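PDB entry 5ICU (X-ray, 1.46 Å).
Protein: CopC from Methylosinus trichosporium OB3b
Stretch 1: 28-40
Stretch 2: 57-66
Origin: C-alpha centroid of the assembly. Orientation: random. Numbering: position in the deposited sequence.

Stretch 1, residues 28-40: GGVEPAYSSISIL
Stretch 2 (57-66) KPRELTLDAP

Two segments of one CopC chain pack mainly through apolar side chains, with one backbone hydrogen bond at their N-terminal ends. Strand 36-40 and strand 60-64 run in broadly the same direction, 39° apart. Their axes come no closer than 8.0 Å, too far for backbone pairing between the strands; side chains fill the gap. Residues 36-40 and 60-63 are extended (phi -110 to -135, psi 124 to 156). The buried surface totals 608 Å².

Stretch 2 opens with a type I turn from Lys 57 to Glu 60. Pro 58 (phi/psi -64/-20) and Arg 59 (-89/2) hold its corners, and Glu 60 N donates to Lys 57 O at 3.1 Å. The turn leaves Pro 58 O free to accept from Val 30 N at 2.9 Å, nearly straight at 169°. Gly 29 CA adds a CA-H...O contact to Pro 58 O at 3.4 Å.

Arg 59 is extended (m, t, t). The Gly 29 and Arg 59 CA atoms lie 4.3 Å apart. Gly 28 CA covers one face of the guanidinium.

Glu 60 points away. Leu 61 (m, t) points toward stretch 1 and is the most covered residue. Leu 61 CG lies 3.7 Å from Val 30 CG2 (chi1 m), Leu 61 CD2 3.8 Å from Pro 32 CB, and Leu 61 CD1 3.7 Å from Ser 35 CB. Ser 35 OG donates to Glu 31 O at 2.7 Å within stretch 1. Ile 37 CD1 reaches Leu 61 CB at 3.9 Å. These apolar groups shield each other from water.

Thr 62 (p) points away. Leu 63 (t, p) points toward stretch 1 opposite Ile 37, with 6.8 Å between their CA atoms. Leu 63 CD2 meets Ile 37 CG2 at 3.8 Å and Ile 39 CG1 at 4.1 Å. Both isoleucines are m, t.

Asp 64 points away. Ala 65 ends the apolar row, its CB 4.0 Å from Ile 39 CD1.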

# COMPACT_ATOMS: atom_id res chain seq x y z
N GLY A 28 -12.03 7.26 7.30
CA GLY A 28 -12.10 7.53 8.74
C GLY A 28 -10.75 7.16 9.30
O GLY A 28 -9.83 6.70 8.58
N GLY A 29 -10.58 7.34 10.61
CA GLY A 29 -9.30 7.04 11.26
C GLY A 29 -8.98 5.55 11.17
O GLY A 29 -9.85 4.70 11.20
N VAL A 30 -7.69 5.25 11.18
CA VAL A 30 -7.20 3.90 11.36
C VAL A 30 -6.11 3.92 12.41
O VAL A 30 -5.49 4.94 12.66
CB VAL A 30 -6.67 3.30 10.04
CG1 VAL A 30 -7.81 3.11 9.04
CG2 VAL A 30 -5.57 4.13 9.42
N GLU A 31 -5.87 2.76 13.03
CA GLU A 31 -4.91 2.63 14.11
C GLU A 31 -3.63 2.06 13.54
O GLU A 31 -3.58 0.88 13.25
CB GLU A 31 -5.50 1.66 15.12
CG GLU A 31 -6.71 2.13 15.89
CD GLU A 31 -6.87 1.34 17.23
OE1 GLU A 31 -6.01 0.49 17.62
OE2 GLU A 31 -7.87 1.55 17.96
N PRO A 32 -2.56 2.86 13.36
CA PRO A 32 -1.39 2.33 12.70
C PRO A 32 -0.76 1.08 13.36
O PRO A 32 -0.28 0.17 12.66
CB PRO A 32 -0.39 3.51 12.65
CG PRO A 32 -1.08 4.63 13.22
CD PRO A 32 -2.44 4.30 13.63
N ALA A 33 -0.74 1.02 14.69
CA ALA A 33 -0.10 -0.11 15.38
C ALA A 33 -0.88 -1.39 15.21
O ALA A 33 -0.32 -2.48 15.46
CB ALA A 33 0.06 0.21 16.84
N TYR A 34 -2.14 -1.30 14.79
CA TYR A 34 -2.98 -2.48 14.53
C TYR A 34 -3.44 -2.50 13.09
O TYR A 34 -4.49 -3.05 12.77
CB TYR A 34 -4.17 -2.51 15.49
CG TYR A 34 -3.79 -2.74 16.90
CD1 TYR A 34 -3.59 -4.05 17.37
CD2 TYR A 34 -3.51 -1.70 17.78
CE1 TYR A 34 -3.23 -4.28 18.67
CE2 TYR A 34 -3.09 -1.94 19.07
CZ TYR A 34 -2.98 -3.24 19.53
OH TYR A 34 -2.63 -3.50 20.84
N SER A 35 -2.61 -1.99 12.19
CA SER A 35 -2.91 -2.02 10.73
C SER A 35 -1.74 -2.64 9.99
O SER A 35 -0.59 -2.49 10.39
CB SER A 35 -3.22 -0.61 10.25
OG SER A 35 -4.42 -0.15 10.86
N SER A 36 -2.04 -3.26 8.87
CA SER A 36 -1.06 -4.00 8.09
C SER A 36 -1.23 -3.65 6.61
O SER A 36 -2.35 -3.61 6.10
CB SER A 36 -1.25 -5.48 8.26
OG SER A 36 -0.34 -6.24 7.49
N ILE A 37 -0.10 -3.39 5.93
CA ILE A 37 -0.04 -3.24 4.49
C ILE A 37 1.04 -4.21 4.05
O ILE A 37 2.12 -4.25 4.64
CB ILE A 37 0.33 -1.81 4.05
CG1 ILE A 37 -0.55 -0.77 4.73
CG2 ILE A 37 0.23 -1.70 2.53
CD1 ILE A 37 -0.08 0.66 4.56
N SER A 38 0.76 -4.91 2.96
CA SER A 38 1.73 -5.83 2.37
C SER A 38 1.85 -5.59 0.88
O SER A 38 0.88 -5.27 0.22
CB SER A 38 1.30 -7.29 2.53
OG SER A 38 1.16 -7.63 3.90
N ILE A 39 3.05 -5.77 0.34
CA ILE A 39 3.25 -5.84 -1.10
C ILE A 39 3.60 -7.24 -1.47
O ILE A 39 4.52 -7.84 -0.88
CB ILE A 39 4.39 -4.89 -1.54
CG1 ILE A 39 4.07 -3.43 -1.15
CG2 ILE A 39 4.66 -5.01 -3.04
CD1 ILE A 39 5.19 -2.46 -1.43
N LEU A 40 2.88 -7.77 -2.45
CA LEU A 40 3.09 -9.12 -3.02
C LEU A 40 3.62 -8.97 -4.41
O LEU A 40 3.19 -8.10 -5.14
CB LEU A 40 1.77 -9.92 -3.07
CG LEU A 40 0.97 -10.02 -1.81
CD1 LEU A 40 -0.27 -10.87 -2.08
CD2 LEU A 40 1.77 -10.54 -0.63
N LYS A 57 -2.59 12.88 11.40
CA LYS A 57 -3.21 12.44 10.14
C LYS A 57 -3.78 11.04 10.35
O LYS A 57 -3.28 10.04 9.79
CB LYS A 57 -2.20 12.41 9.02
CG LYS A 57 -1.68 13.79 8.71
CD LYS A 57 -0.76 13.74 7.51
CE LYS A 57 -0.26 15.14 7.19
NZ LYS A 57 0.15 15.17 5.76
N PRO A 58 -4.86 10.94 11.15
CA PRO A 58 -5.36 9.61 11.55
C PRO A 58 -5.88 8.76 10.40
O PRO A 58 -5.97 7.53 10.52
CB PRO A 58 -6.53 9.94 12.49
CG PRO A 58 -6.89 11.37 12.25
CD PRO A 58 -5.64 12.04 11.78
N ARG A 59 -6.21 9.39 9.28
CA ARG A 59 -6.81 8.68 8.15
C ARG A 59 -5.76 8.13 7.19
O ARG A 59 -6.14 7.55 6.17
CB ARG A 59 -7.78 9.57 7.39
CG ARG A 59 -8.86 10.12 8.25
CD ARG A 59 -9.96 10.77 7.44
NE ARG A 59 -11.02 11.20 8.30
CZ ARG A 59 -12.16 11.76 7.90
NH1 ARG A 59 -12.39 11.96 6.60
NH2 ARG A 59 -13.06 12.10 8.83
N GLU A 60 -4.47 8.30 7.45
CA GLU A 60 -3.43 7.92 6.49
C GLU A 60 -2.49 6.88 7.02
O GLU A 60 -2.19 6.87 8.19
CB GLU A 60 -2.65 9.16 6.02
CG GLU A 60 -3.59 10.12 5.31
CD GLU A 60 -2.95 11.38 4.80
OE1 GLU A 60 -1.71 11.47 4.70
OE2 GLU A 60 -3.72 12.31 4.46
N LEU A 61 -2.00 6.03 6.13
CA LEU A 61 -0.93 5.09 6.46
C LEU A 61 0.07 5.12 5.35
O LEU A 61 -0.29 5.29 4.17
CB LEU A 61 -1.43 3.66 6.61
CG LEU A 61 -2.35 3.36 7.78
CD1 LEU A 61 -2.84 1.96 7.62
CD2 LEU A 61 -1.64 3.58 9.11
N THR A 62 1.32 4.83 5.70
CA THR A 62 2.35 4.61 4.66
C THR A 62 3.14 3.34 4.91
O THR A 62 3.19 2.81 6.06
CB THR A 62 3.33 5.79 4.55
OG1 THR A 62 4.06 5.92 5.76
CG2 THR A 62 2.64 7.10 4.21
N LEU A 63 3.72 2.80 3.83
CA LEU A 63 4.62 1.65 3.92
C LEU A 63 5.84 1.98 3.06
O LEU A 63 5.69 2.22 1.86
CB LEU A 63 3.92 0.40 3.40
CG LEU A 63 4.83 -0.85 3.31
CD1 LEU A 63 5.37 -1.23 4.67
CD2 LEU A 63 4.03 -1.94 2.65
N ASP A 64 7.04 1.92 3.66
CA ASP A 64 8.28 2.12 2.89
C ASP A 64 8.56 0.86 2.09
O ASP A 64 8.57 -0.25 2.63
CB ASP A 64 9.41 2.40 3.84
CG ASP A 64 9.32 3.78 4.45
OD1 ASP A 64 8.55 4.64 3.96
OD2 ASP A 64 10.05 4.00 5.43
N ALA A 65 8.73 1.01 0.78
CA ALA A 65 8.99 -0.14 -0.08
C ALA A 65 10.48 -0.30 -0.31
O ALA A 65 11.17 0.68 -0.53
CB ALA A 65 8.29 0.02 -1.41
N PRO A 66 10.96 -1.53 -0.38
CA PRO A 66 12.30 -1.73 -0.97
C PRO A 66 12.24 -1.49 -2.45
O PRO A 66 11.18 -1.24 -3.03
CB PRO A 66 12.56 -3.22 -0.70
CG PRO A 66 11.19 -3.81 -0.78
CD PRO A 66 10.22 -2.80 -0.21